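Local structure of ABC transporter substrate-binding protein (Rhizobium radiobacter, 6TFX) at residues T244-E249 with E459-W464; W472-K477 with L485-T490; S294-N299 with D393-Q398; G9-D14 with F203-A208. The protein binds the opine mannopinic acid as the periplasmic solute-binding component of an ABC import system, a member of the bacterial solute-binding protein 5 family. All blocks are in the same frame, centred on the assembly; numbering follows the deposited sequence.

Interaction 1. Residues T244-E249 with E459-W464; sequences TIEPAE and ENLGTW. With N72 ((2~{R})-2-[[(3~{R},4~{R},5~{S})-3,4,5,6-tetrakis(oxidanyl)-2-oxidanylidene-hexyl]amino]pentanedioic acid), chain C.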
loop_
_atom_site.group_PDB
_atom_site.type_symbol
_atom_site.label_atom_id
_atom_site.label_comp_id
_atom_site.label_asym_id
_atom_site.label_seq_id
_atom_site.Cartn_x
_atom_site.Cartn_y
_atom_site.Cartn_z
ATOM N N THR A 244 -13.369 3.570 -9.340
ATOM C CA THR A 244 -12.205 2.688 -9.544
ATOM C C THR A 244 -11.044 3.614 -9.251
ATOM O O THR A 244 -10.931 4.674 -9.884
ATOM C CB THR A 244 -12.200 2.029 -10.929
ATOM O OG1 THR A 244 -12.190 3.049 -11.926
ATOM C CG2 THR A 244 -13.387 1.080 -11.120
ATOM N N ILE A 245 -10.236 3.267 -8.236
ATOM C CA ILE A 245 -9.237 4.158 -7.638
ATOM C C ILE A 245 -7.808 3.750 -7.926
ATOM O O ILE A 245 -7.411 2.611 -7.641
ATOM C CB ILE A 245 -9.483 4.269 -6.089
ATOM C CG1 ILE A 245 -10.997 4.389 -5.744
ATOM C CG2 ILE A 245 -8.658 5.410 -5.448
ATOM C CD1 ILE A 245 -11.363 4.334 -4.267
ATOM N N GLU A 246 -7.025 4.697 -8.449
ATOM C CA GLU A 246 -5.593 4.473 -8.625
ATOM C C GLU A 246 -4.898 4.636 -7.252
ATOM O O GLU A 246 -5.446 5.277 -6.350
ATOM C CB GLU A 246 -5.029 5.519 -9.588
ATOM C CG GLU A 246 -5.451 5.269 -11.024
ATOM C CD GLU A 246 -5.081 6.356 -12.014
ATOM O OE1 GLU A 246 -4.008 6.982 -11.852
ATOM O OE2 GLU A 246 -5.863 6.565 -12.967
ATOM N N PRO A 247 -3.679 4.095 -7.062
ATOM C CA PRO A 247 -2.921 3.320 -8.047
ATOM C C PRO A 247 -3.391 1.859 -8.077
ATOM O O PRO A 247 -3.967 1.330 -7.110
ATOM C CB PRO A 247 -1.480 3.414 -7.523
ATOM C CG PRO A 247 -1.601 3.573 -6.052
ATOM C CD PRO A 247 -2.929 4.276 -5.801
ATOM N N ALA A 248 -3.120 1.204 -9.187
ATOM C CA ALA A 248 -3.396 -0.221 -9.291
ATOM C C ALA A 248 -2.368 -0.967 -8.439
ATOM O O ALA A 248 -1.170 -0.643 -8.449
ATOM C CB ALA A 248 -3.294 -0.653 -10.733
ATOM N N GLU A 249 -2.843 -1.951 -7.661
ATOM C CA GLU A 249 -1.930 -2.726 -6.819
ATOM C C GLU A 249 -1.529 -3.988 -7.578
ATOM O O GLU A 249 -2.409 -4.703 -8.072
ATOM C CB GLU A 249 -2.648 -3.121 -5.514
ATOM C CG GLU A 249 -3.011 -1.914 -4.669
ATOM C CD GLU A 249 -3.682 -2.347 -3.383
ATOM O OE1 GLU A 249 -4.898 -2.638 -3.414
ATOM O OE2 GLU A 249 -2.986 -2.415 -2.347
ATOM N N GLU A 459 -2.601 -6.488 -11.895
ATOM C CA GLU A 459 -2.658 -5.340 -11.003
ATOM C C GLU A 459 -4.136 -4.934 -11.036
ATOM O O GLU A 459 -4.791 -5.100 -12.084
ATOM C CB GLU A 459 -1.720 -4.182 -11.406
ATOM C CG GLU A 459 -2.015 -3.556 -12.755
ATOM C CD GLU A 459 -0.977 -2.555 -13.229
ATOM O OE1 GLU A 459 0.036 -2.352 -12.524
ATOM O OE2 GLU A 459 -1.162 -2.007 -14.340
ATOM N N ASN A 460 -4.677 -4.466 -9.902
ATOM C CA ASN A 460 -6.084 -4.071 -9.886
ATOM C C ASN A 460 -6.274 -2.677 -9.254
ATOM O O ASN A 460 -5.691 -2.365 -8.209
ATOM C CB ASN A 460 -6.936 -5.075 -9.078
ATOM C CG ASN A 460 -6.213 -5.697 -7.897
ATOM O OD1 ASN A 460 -5.886 -5.042 -6.877
ATOM N ND2 ASN A 460 -5.897 -6.949 -8.050
ATOM N N LEU A 461 -7.147 -1.879 -9.860
ATOM C CA LEU A 461 -7.507 -0.607 -9.262
ATOM C C LEU A 461 -8.370 -0.926 -8.025
ATOM O O LEU A 461 -8.961 -2.018 -7.962
ATOM C CB LEU A 461 -8.376 0.195 -10.258
ATOM C CG LEU A 461 -7.652 0.625 -11.515
ATOM C CD1 LEU A 461 -8.635 1.205 -12.522
ATOM C CD2 LEU A 461 -6.587 1.665 -11.184
ATOM N N GLY A 462 -8.452 0.009 -7.080
ATOM C CA GLY A 462 -9.327 -0.169 -5.923
ATOM C C GLY A 462 -10.758 0.014 -6.403
ATOM O O GLY A 462 -11.002 0.821 -7.292
ATOM N N THR A 463 -11.707 -0.751 -5.874
ATOM C CA THR A 463 -13.105 -0.652 -6.322
ATOM C C THR A 463 -13.973 -0.383 -5.107
ATOM O O THR A 463 -13.916 -1.129 -4.135
ATOM C CB THR A 463 -13.570 -1.942 -7.022
ATOM O OG1 THR A 463 -13.274 -3.049 -6.177
ATOM C CG2 THR A 463 -12.926 -2.141 -8.380
ATOM N N TRP A 464 -14.769 0.687 -5.162
ATOM C CA TRP A 464 -15.641 1.062 -4.046
ATOM C C TRP A 464 -16.943 1.614 -4.583
ATOM O O TRP A 464 -16.929 2.308 -5.600
ATOM C CB TRP A 464 -14.933 2.137 -3.186
ATOM C CG TRP A 464 -13.729 1.628 -2.430
ATOM C CD1 TRP A 464 -12.486 1.344 -2.932
ATOM C CD2 TRP A 464 -13.641 1.435 -1.020
ATOM N NE1 TRP A 464 -11.661 0.896 -1.926
ATOM C CE2 TRP A 464 -12.332 0.968 -0.737
ATOM C CE3 TRP A 464 -14.527 1.650 0.046
ATOM C CZ2 TRP A 464 -11.896 0.706 0.562
ATOM C CZ3 TRP A 464 -14.103 1.356 1.334
ATOM C CH2 TRP A 464 -12.798 0.901 1.581
HETATM O OAB N72 C . -7.362 -9.399 -5.741
HETATM C CAF N72 C . -6.120 -8.865 -5.240
HETATM C CAG N72 C . -6.141 -8.246 -3.803
HETATM O OAC N72 C . -7.425 -7.983 -3.334
HETATM C CAH N72 C . -5.051 -7.185 -3.642
HETATM O OAM N72 C . -4.400 -6.639 -4.725
HETATM C CAI N72 C . -4.991 -5.860 -2.907
HETATM O OAD N72 C . -6.263 -5.249 -2.876
HETATM C CAJ N72 C . -4.215 -5.956 -1.617
HETATM O OAE N72 C . -3.353 -6.866 -1.510
HETATM C CAK N72 C . -4.529 -4.989 -0.440
HETATM N N N72 C . -3.443 -4.062 -0.224
HETATM C CA N72 C . -2.677 -4.065 0.964
HETATM C C N72 C . -2.799 -5.238 1.896
HETATM O O N72 C . -2.144 -6.350 2.006
HETATM C CB N72 C . -1.251 -3.596 0.660
HETATM C CG N72 C . -0.110 -3.997 1.595
HETATM C CD N72 C . 1.040 -2.988 1.617
HETATM O OE1 N72 C . 0.846 -1.746 1.412
HETATM O OE2 N72 C . 2.194 -3.407 1.859
HETATM O OXT N72 C . -3.708 -4.872 2.663
HETATM O O HOH W 1 -6.551 -2.326 -5.479
#

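Interaction 2. Residues W472-K477 with L485-T490; sequences WGFELK and LITEQT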
loop_
_atom_site.group_PDB
_atom_site.type_symbol
_atom_site.label_atom_id
_atom_site.label_comp_id
_atom_site.label_asym_id
_atom_site.label_seq_id
_atom_site.Cartn_x
_atom_site.Cartn_y
_atom_site.Cartn_z
ATOM N N TRP A 472 -17.617 13.659 -2.821
ATOM C CA TRP A 472 -16.287 13.673 -2.217
ATOM C C TRP A 472 -15.752 15.093 -2.001
ATOM O O TRP A 472 -14.935 15.303 -1.107
ATOM C CB TRP A 472 -15.270 12.909 -3.075
ATOM C CG TRP A 472 -15.596 11.463 -3.327
ATOM C CD1 TRP A 472 -15.711 10.857 -4.542
ATOM C CD2 TRP A 472 -15.761 10.429 -2.342
ATOM N NE1 TRP A 472 -15.970 9.513 -4.381
ATOM C CE2 TRP A 472 -15.995 9.219 -3.040
ATOM C CE3 TRP A 472 -15.725 10.401 -0.934
ATOM C CZ2 TRP A 472 -16.222 8.001 -2.378
ATOM C CZ3 TRP A 472 -15.979 9.197 -0.280
ATOM C CH2 TRP A 472 -16.231 8.020 -1.002
ATOM N N GLY A 473 -16.186 16.033 -2.842
ATOM C CA GLY A 473 -15.688 17.405 -2.833
ATOM C C GLY A 473 -14.590 17.621 -3.863
ATOM O O GLY A 473 -14.063 18.731 -4.027
ATOM N N PHE A 474 -14.264 16.560 -4.589
ATOM C CA PHE A 474 -13.202 16.573 -5.613
ATOM C C PHE A 474 -13.363 15.290 -6.438
ATOM O O PHE A 474 -14.117 14.396 -6.058
ATOM C CB PHE A 474 -11.805 16.575 -4.948
ATOM C CG PHE A 474 -11.650 15.590 -3.812
ATOM C CD1 PHE A 474 -11.347 14.254 -4.060
ATOM C CD2 PHE A 474 -11.851 15.990 -2.492
ATOM C CE1 PHE A 474 -11.246 13.331 -3.006
ATOM C CE2 PHE A 474 -11.761 15.067 -1.443
ATOM C CZ PHE A 474 -11.454 13.748 -1.709
ATOM N N GLU A 475 -12.623 15.180 -7.518
ATOM C CA GLU A 475 -12.678 13.977 -8.339
ATOM C C GLU A 475 -11.775 12.910 -7.686
ATOM O O GLU A 475 -10.578 13.144 -7.468
ATOM C CB GLU A 475 -12.192 14.308 -9.749
ATOM C CG GLU A 475 -12.078 13.088 -10.639
ATOM C CD GLU A 475 -11.301 13.355 -11.913
ATOM O OE1 GLU A 475 -10.409 14.238 -11.920
ATOM O OE2 GLU A 475 -11.575 12.655 -12.907
ATOM N N LEU A 476 -12.351 11.753 -7.376
ATOM C CA LEU A 476 -11.557 10.692 -6.769
ATOM C C LEU A 476 -10.890 9.895 -7.893
ATOM O O LEU A 476 -11.497 8.962 -8.424
ATOM C CB LEU A 476 -12.420 9.799 -5.856
ATOM C CG LEU A 476 -11.723 8.588 -5.180
ATOM C CD1 LEU A 476 -10.416 8.996 -4.405
ATOM C CD2 LEU A 476 -12.693 7.877 -4.258
ATOM N N LYS A 477 -9.693 10.320 -8.316
ATOM C CA LYS A 477 -8.971 9.583 -9.354
ATOM C C LYS A 477 -8.086 8.537 -8.671
ATOM O O LYS A 477 -7.935 7.412 -9.162
ATOM C CB LYS A 477 -8.081 10.532 -10.167
ATOM C CG LYS A 477 -7.521 9.908 -11.448
ATOM C CD LYS A 477 -6.709 10.918 -12.256
ATOM C CE LYS A 477 -6.187 10.338 -13.549
ATOM N NZ LYS A 477 -4.835 9.736 -13.385
ATOM N N LEU A 485 -10.735 8.840 0.088
ATOM C CA LEU A 485 -10.191 9.798 1.032
ATOM C C LEU A 485 -11.371 10.646 1.495
ATOM O O LEU A 485 -11.996 11.352 0.688
ATOM C CB LEU A 485 -9.111 10.694 0.385
ATOM C CG LEU A 485 -8.474 11.730 1.313
ATOM C CD1 LEU A 485 -7.554 11.064 2.349
ATOM C CD2 LEU A 485 -7.716 12.773 0.518
ATOM N N ILE A 486 -11.675 10.561 2.793
ATOM C CA ILE A 486 -12.734 11.363 3.406
ATOM C C ILE A 486 -12.021 12.547 4.061
ATOM O O ILE A 486 -11.041 12.374 4.790
ATOM C CB ILE A 486 -13.598 10.542 4.397
ATOM C CG1 ILE A 486 -14.237 9.344 3.642
ATOM C CG2 ILE A 486 -14.672 11.433 5.032
ATOM C CD1 ILE A 486 -14.785 8.324 4.529
ATOM N N THR A 487 -12.476 13.758 3.726
ATOM C CA THR A 487 -11.846 14.976 4.218
ATOM C C THR A 487 -12.900 15.891 4.833
ATOM O O THR A 487 -14.085 15.525 4.941
ATOM C CB THR A 487 -11.134 15.746 3.069
ATOM O OG1 THR A 487 -12.122 16.342 2.241
ATOM C CG2 THR A 487 -10.170 14.870 2.234
ATOM N N GLU A 488 -12.481 17.119 5.179
ATOM C CA GLU A 488 -13.412 18.135 5.694
ATOM C C GLU A 488 -14.398 18.579 4.573
ATOM O O GLU A 488 -15.392 19.247 4.857
ATOM C CB GLU A 488 -12.632 19.345 6.271
ATOM C CG GLU A 488 -12.042 20.319 5.248
ATOM C CD GLU A 488 -10.803 19.869 4.500
ATOM O OE1 GLU A 488 -10.332 18.730 4.722
ATOM O OE2 GLU A 488 -10.286 20.674 3.697
ATOM N N GLN A 489 -14.091 18.248 3.303
ATOM C CA GLN A 489 -14.919 18.652 2.150
ATOM C C GLN A 489 -16.049 17.646 1.851
ATOM O O GLN A 489 -16.988 17.981 1.142
ATOM C CB GLN A 489 -14.051 18.787 0.880
ATOM C CG GLN A 489 -12.766 19.609 1.003
ATOM C CD GLN A 489 -11.700 19.094 0.035
ATOM O OE1 GLN A 489 -11.591 19.576 -1.098
ATOM N NE2 GLN A 489 -10.892 18.090 0.441
ATOM N N THR A 490 -15.906 16.391 2.300
ATOM C CA THR A 490 -16.885 15.331 2.019
ATOM C C THR A 490 -18.268 15.732 2.545
ATOM O O THR A 490 -18.396 16.218 3.668
ATOM C CB THR A 490 -16.442 14.028 2.654
ATOM O OG1 THR A 490 -15.058 13.846 2.351
ATOM C CG2 THR A 490 -17.267 12.829 2.156
HETATM O O HOH W 2 -14.083 13.092 0.135
HETATM O O HOH W 3 -14.234 20.887 -2.168
#

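Interaction 3. Residues S294-N299 with D393-Q398; sequences SVIPSN and DYYLTQ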
loop_
_atom_site.group_PDB
_atom_site.type_symbol
_atom_site.label_atom_id
_atom_site.label_comp_id
_atom_site.label_asym_id
_atom_site.label_seq_id
_atom_site.Cartn_x
_atom_site.Cartn_y
_atom_site.Cartn_z
ATOM N N SER A 294 5.862 -7.217 -16.042
ATOM C CA SER A 294 7.069 -7.039 -15.233
ATOM C C SER A 294 6.735 -7.260 -13.773
ATOM O O SER A 294 5.586 -7.636 -13.438
ATOM C CB SER A 294 7.727 -5.675 -15.464
ATOM O OG SER A 294 9.034 -5.684 -14.893
ATOM N N VAL A 295 7.714 -7.022 -12.893
ATOM C CA VAL A 295 7.596 -7.306 -11.476
ATOM C C VAL A 295 7.378 -6.066 -10.607
ATOM O O VAL A 295 7.478 -6.148 -9.380
ATOM C CB VAL A 295 8.813 -8.135 -10.998
ATOM C CG1 VAL A 295 8.788 -9.538 -11.614
ATOM C CG2 VAL A 295 10.133 -7.411 -11.319
ATOM N N ILE A 296 7.047 -4.940 -11.236
ATOM C CA ILE A 296 6.665 -3.703 -10.573
ATOM C C ILE A 296 5.404 -3.181 -11.273
ATOM O O ILE A 296 5.175 -3.516 -12.439
ATOM C CB ILE A 296 7.801 -2.648 -10.527
ATOM C CG1 ILE A 296 8.018 -1.967 -11.902
ATOM C CG2 ILE A 296 9.101 -3.250 -9.945
ATOM C CD1 ILE A 296 9.095 -0.877 -11.835
ATOM N N PRO A 297 4.574 -2.375 -10.586
ATOM C CA PRO A 297 3.325 -1.895 -11.225
ATOM C C PRO A 297 3.594 -1.071 -12.490
ATOM O O PRO A 297 4.627 -0.403 -12.595
ATOM C CB PRO A 297 2.661 -1.055 -10.132
ATOM C CG PRO A 297 3.185 -1.659 -8.821
ATOM C CD PRO A 297 4.659 -1.933 -9.174
ATOM N N SER A 298 2.662 -1.126 -13.455
ATOM C CA SER A 298 2.882 -0.475 -14.762
ATOM C C SER A 298 3.062 1.031 -14.644
ATOM O O SER A 298 3.740 1.639 -15.484
ATOM C CB SER A 298 1.767 -0.818 -15.745
ATOM O OG SER A 298 0.549 -0.261 -15.284
ATOM N N ASN A 299 2.450 1.629 -13.603
ATOM C CA ASN A 299 2.531 3.065 -13.376
ATOM C C ASN A 299 3.754 3.263 -12.464
ATOM O O ASN A 299 3.623 3.389 -11.235
ATOM C CB ASN A 299 1.220 3.536 -12.717
ATOM C CG ASN A 299 1.283 4.733 -11.804
ATOM O OD1 ASN A 299 0.993 4.642 -10.594
ATOM N ND2 ASN A 299 1.671 5.870 -12.358
ATOM N N ASP A 393 12.431 2.700 -8.060
ATOM C CA ASP A 393 13.284 2.494 -6.880
ATOM C C ASP A 393 12.507 1.990 -5.666
ATOM O O ASP A 393 13.033 1.171 -4.900
ATOM C CB ASP A 393 14.001 3.805 -6.470
ATOM C CG ASP A 393 14.832 3.596 -5.208
ATOM O OD1 ASP A 393 15.691 2.681 -5.205
ATOM O OD2 ASP A 393 14.603 4.325 -4.213
ATOM N N TYR A 394 11.264 2.466 -5.477
ATOM C CA TYR A 394 10.518 2.061 -4.278
ATOM C C TYR A 394 10.123 0.599 -4.335
ATOM O O TYR A 394 10.494 -0.166 -3.442
ATOM C CB TYR A 394 9.301 2.984 -4.054
ATOM C CG TYR A 394 9.780 4.370 -3.659
ATOM C CD1 TYR A 394 10.190 4.635 -2.358
ATOM C CD2 TYR A 394 9.968 5.363 -4.618
ATOM C CE1 TYR A 394 10.711 5.876 -1.998
ATOM C CE2 TYR A 394 10.492 6.615 -4.270
ATOM C CZ TYR A 394 10.886 6.853 -2.960
ATOM O OH TYR A 394 11.419 8.053 -2.571
ATOM N N TYR A 395 9.399 0.195 -5.376
ATOM C CA TYR A 395 8.997 -1.225 -5.432
ATOM C C TYR A 395 10.223 -2.116 -5.498
ATOM O O TYR A 395 10.286 -3.138 -4.816
ATOM C CB TYR A 395 8.119 -1.474 -6.664
ATOM C CG TYR A 395 6.972 -2.421 -6.383
ATOM C CD1 TYR A 395 5.770 -1.952 -5.859
ATOM C CD2 TYR A 395 7.076 -3.783 -6.666
ATOM C CE1 TYR A 395 4.689 -2.811 -5.639
ATOM C CE2 TYR A 395 5.998 -4.652 -6.443
ATOM C CZ TYR A 395 4.806 -4.159 -5.930
ATOM O OH TYR A 395 3.743 -5.017 -5.690
ATOM N N LEU A 396 11.236 -1.730 -6.309
ATOM C CA LEU A 396 12.409 -2.593 -6.439
ATOM C C LEU A 396 13.164 -2.751 -5.122
ATOM O O LEU A 396 13.566 -3.855 -4.766
ATOM C CB LEU A 396 13.365 -2.060 -7.522
ATOM C CG LEU A 396 12.838 -2.166 -8.937
ATOM C CD1 LEU A 396 13.755 -1.392 -9.883
ATOM C CD2 LEU A 396 12.721 -3.657 -9.406
ATOM N N THR A 397 13.420 -1.636 -4.432
ATOM C CA THR A 397 14.189 -1.735 -3.195
ATOM C C THR A 397 13.416 -2.546 -2.154
ATOM O O THR A 397 13.998 -3.401 -1.486
ATOM C CB THR A 397 14.532 -0.332 -2.658
ATOM O OG1 THR A 397 15.367 0.335 -3.623
ATOM C CG2 THR A 397 15.219 -0.392 -1.298
ATOM N N GLN A 398 12.127 -2.242 -1.982
ATOM C CA GLN A 398 11.372 -2.888 -0.895
ATOM C C GLN A 398 11.108 -4.374 -1.092
ATOM O O GLN A 398 11.145 -5.149 -0.123
ATOM C CB GLN A 398 10.054 -2.120 -0.693
ATOM C CG GLN A 398 10.334 -0.663 -0.241
ATOM C CD GLN A 398 9.064 0.092 0.028
ATOM O OE1 GLN A 398 8.066 -0.473 0.446
ATOM N NE2 GLN A 398 9.104 1.402 -0.171
#

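Interaction 4. Residues G9-D14 with F203-A208; sequences GVASED and FLNNEA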
loop_
_atom_site.group_PDB
_atom_site.type_symbol
_atom_site.label_atom_id
_atom_site.label_comp_id
_atom_site.label_asym_id
_atom_site.label_seq_id
_atom_site.Cartn_x
_atom_site.Cartn_y
_atom_site.Cartn_z
ATOM N N GLY A 9 -18.533 0.348 4.807
ATOM C CA GLY A 9 -18.255 -1.063 5.043
ATOM C C GLY A 9 -16.997 -1.449 4.304
ATOM O O GLY A 9 -16.890 -1.182 3.106
ATOM N N VAL A 10 -16.037 -2.066 5.015
ATOM C CA VAL A 10 -14.734 -2.404 4.440
ATOM C C VAL A 10 -14.403 -3.868 4.567
ATOM O O VAL A 10 -14.963 -4.560 5.417
ATOM C CB VAL A 10 -13.596 -1.514 5.009
ATOM C CG1 VAL A 10 -13.964 -0.020 4.927
ATOM C CG2 VAL A 10 -13.248 -1.906 6.446
ATOM N N ALA A 11 -13.467 -4.334 3.715
ATOM C CA ALA A 11 -13.014 -5.727 3.699
ATOM C C ALA A 11 -11.855 -5.848 4.679
ATOM O O ALA A 11 -10.683 -5.882 4.294
ATOM C CB ALA A 11 -12.575 -6.128 2.299
ATOM N N SER A 12 -12.191 -5.864 5.944
ATOM C CA SER A 12 -11.240 -6.005 7.046
ATOM C C SER A 12 -11.982 -6.582 8.224
ATOM O O SER A 12 -13.194 -6.381 8.352
ATOM C CB SER A 12 -10.661 -4.648 7.437
ATOM O OG SER A 12 -9.774 -4.788 8.534
ATOM N N GLU A 13 -11.256 -7.280 9.096
ATOM C CA GLU A 13 -11.824 -7.884 10.293
ATOM C C GLU A 13 -11.626 -7.024 11.527
ATOM O O GLU A 13 -12.433 -7.137 12.457
ATOM C CB GLU A 13 -11.284 -9.315 10.510
ATOM C CG GLU A 13 -11.618 -10.240 9.337
ATOM C CD GLU A 13 -11.404 -11.732 9.543
ATOM O OE1 GLU A 13 -11.741 -12.224 10.645
ATOM O OE2 GLU A 13 -10.896 -12.408 8.612
ATOM N N ASP A 14 -10.587 -6.139 11.547
ATOM C CA ASP A 14 -10.320 -5.302 12.725
ATOM C C ASP A 14 -9.191 -4.317 12.438
ATOM O O ASP A 14 -8.579 -4.365 11.370
ATOM C CB ASP A 14 -9.875 -6.203 13.920
ATOM C CG ASP A 14 -10.023 -5.660 15.347
ATOM O OD1 ASP A 14 -10.594 -4.542 15.521
ATOM O OD2 ASP A 14 -9.567 -6.345 16.292
ATOM N N PHE A 203 -16.330 -3.085 9.947
ATOM C CA PHE A 203 -15.554 -4.251 9.523
ATOM C C PHE A 203 -16.513 -5.312 9.008
ATOM O O PHE A 203 -17.283 -5.896 9.783
ATOM C CB PHE A 203 -14.697 -4.776 10.679
ATOM C CG PHE A 203 -13.670 -3.754 11.105
ATOM C CD1 PHE A 203 -12.683 -3.331 10.224
ATOM C CD2 PHE A 203 -13.684 -3.221 12.389
ATOM C CE1 PHE A 203 -11.740 -2.379 10.614
ATOM C CE2 PHE A 203 -12.736 -2.280 12.781
ATOM C CZ PHE A 203 -11.779 -1.852 11.886
ATOM N N LEU A 204 -16.586 -5.444 7.682
ATOM C CA LEU A 204 -17.512 -6.390 7.054
ATOM C C LEU A 204 -16.746 -7.178 6.020
ATOM O O LEU A 204 -16.935 -6.988 4.813
ATOM C CB LEU A 204 -18.724 -5.655 6.423
ATOM C CG LEU A 204 -19.714 -5.039 7.417
ATOM C CD1 LEU A 204 -20.562 -3.977 6.754
ATOM C CD2 LEU A 204 -20.632 -6.115 8.038
ATOM N N ASN A 205 -15.846 -8.064 6.501
ATOM C CA ASN A 205 -15.012 -8.871 5.610
ATOM C C ASN A 205 -15.816 -9.804 4.701
ATOM O O ASN A 205 -15.409 -10.028 3.572
ATOM C CB ASN A 205 -13.969 -9.678 6.394
ATOM C CG ASN A 205 -12.769 -10.032 5.530
ATOM O OD1 ASN A 205 -12.124 -9.160 4.937
ATOM N ND2 ASN A 205 -12.430 -11.326 5.455
ATOM N N ASN A 206 -16.981 -10.298 5.171
ATOM C CA ASN A 206 -17.827 -11.184 4.371
ATOM C C ASN A 206 -18.532 -10.362 3.289
ATOM O O ASN A 206 -19.320 -9.464 3.608
ATOM C CB ASN A 206 -18.826 -11.908 5.259
ATOM C CG ASN A 206 -19.692 -12.864 4.477
ATOM O OD1 ASN A 206 -20.751 -12.493 3.962
ATOM N ND2 ASN A 206 -19.247 -14.103 4.350
ATOM N N GLU A 207 -18.203 -10.627 2.016
ATOM C CA GLU A 207 -18.739 -9.888 0.860
ATOM C C GLU A 207 -20.255 -9.914 0.784
ATOM O O GLU A 207 -20.863 -8.878 0.501
ATOM C CB GLU A 207 -18.125 -10.381 -0.464
ATOM C CG GLU A 207 -16.654 -10.003 -0.621
ATOM C CD GLU A 207 -15.976 -10.408 -1.919
ATOM O OE1 GLU A 207 -16.498 -11.290 -2.638
ATOM O OE2 GLU A 207 -14.896 -9.847 -2.207
ATOM N N ALA A 208 -20.873 -11.075 1.070
ATOM C CA ALA A 208 -22.345 -11.172 1.029
ATOM C C ALA A 208 -22.995 -10.257 2.082
ATOM O O ALA A 208 -23.943 -9.541 1.758
ATOM C CB ALA A 208 -22.793 -12.617 1.221
#

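Interaction 1. Residues T244-E249 with E459-W464
E249 and N460 form an antiparallel hydrogen-bonded pair whose side chains meet the bound mannopinic acid. From CB, which lies 4.0 Å from N460 OD1, the E249 chain runs extended, CG anti to the carbonyl carbon (chi1 -64°), and the carboxylate divides its oxygens: OE1 accepts from hydroxyl OAD of the ligand and lies 2.7 Å from a water that also sits near N460 O, while OE2 takes the ligand amine N at 2.7 Å. A carboxylate so close to an amine would favour its protonated, cationic form. N460 OD1 accepts from hydroxyl OAM at 3.1 Å. The backbone pairs E249 N to N460 O and N460 N to E249 O, both 2.9 Å; beyond a beta bulge that shifts the register by two around cis-P247, I245 N donates to G462 O at 2.7 Å and G462 N returns the bond to I245 O. There L461 fills the corner, CD1 on T244 CB and CD2 on E246 CG and A248 CB, while I245 CD1 meets W464 CD1 at 3.5 Å. Strands 240-255 and 454-467 thus lie side by side in the mixed sheet; strand 381-386 also pairs with 240-255, and W464 packs on strands 5-10 and 221-223.

Interaction 2. Residues W472-K477 with L485-T490
F474 and T487 reach toward each other, tip to tip, F474 CG set between the backbone N and the carbonyl carbon (chi1 45°). Among the ring contacts, CZ comes within 3.4 Å of L485 O near the ring plane, and T487 OG1 lies at the edge, 3.9 Å from CE2. The Q489 side chain crosses F474 at about a right angle, with NE2 3.7 Å from CE2 and the amide plane turned 37° from the ring. Apolar packing adds W472 CZ3 against I486 CG1. Polar bridging is left to two waters: one donates to both W472 O and L485 O and sits close to T490 OG1, the other joins G473 O to Q489 OE1. Within L485-T490, T487 OG1 accepts twice, from Q489 N in an ST turn and from Q489 NE2 at 2.8 Å, the latter holding the amide beside the ring. This irregular loop, between strands 470-471 and 491-492, leans on helix 26-35 through L485 and I486 and on strand 240-255 through L476, while W472 NE1 bonds D243.

Interaction 3. Residues S294-N299 with D393-Q398
P297 lies over the face of the Y395 ring, its CD 3.5 Å from the ring centroid and 13° off the normal: a CH-pi contact almost over the centre. P297 CG lies 3.7 Å from CE1, and the two side chains cross obliquely. V295 O approaches the same ring obliquely, 3.6 Å from CE2. I296 and Y395 slide past each other in opposite directions, which brings I296 CG2 to Y395 CB at 3.9 Å; this methyl, anti to the carbonyl carbon, also touches L396 CD2 at 3.7 Å, so it serves two neighbouring residues of the helix. Y395 OH hydrogen-bonds A386 O, and the backbone O of V295 accepts from Y400 OH. Y395 stacks with F399, and L250 and L252 of strand 240-255 also touch it, while L396 reaches I448 and W441 of helix 434-450. This is buried loop-on-helix packing in a lobe of the periplasmic binding protein fold, about 8 Å from the ligand at the Y395 side chain, consistent with a second layer behind the pocket.

Interaction 4. Residues G9-D14 with F203-A208
A parallel strand pairing, 5-10 beside 198-203 in the mixed sheet, ends where V10 bridges F203 and both chains leave the sheet. L204 N donates to V10 O at 2.9 Å, nearly along the C=O axis. F203 CG is anti to the carbonyl carbon (chi1 -64°), and D14 CA stands over the ring centre, 3.7 Å from the centroid and 4° off the normal, a CH-pi contact. S12 O lies near the ring plane, 3.2 Å from F203 CB, and S12 OG is 3.7 Å from CD1; V10 CG2 approaches the same ring atom at 4.1 Å. The side chain of S12 is about 3 Å from a bound magnesium ion. Past the pairing A11 centres an inverse gamma turn, and N206 is the N-cap of helix 207-215, its OD1 accepting from A209 N. N205 leans across the turn, OD1 3.3 Å from A11 C, while its ND2 bonds Q338 O. D14 OD1 accepts from G178 N, and S27 of helix 26-35 touches V10, S12 and F203.

Interaction 1 adjoins the other three and alone touches the ligand, through E249 and N460. Its E459 OE2 lies 2.6 Å from S298 OG of interaction 3, a probable hydrogen bond, and interaction 3 is nested inside the chain loop that interaction 1 closes. I245 CD1 packs 3.8 Å from L476 CD2 of interaction 2, and E246 OE1 and K477 NZ form a long, weak ion pair. W464 CH2 meets V10 CG1 of interaction 4 at 3.7 Å, within the same mixed sheet. Interactions 3 and 4 lie on opposite sides of the chain's centre, their centres about 28 Å apart, yet the side chains of Y395 and A11 are each about 8 Å from the ligand.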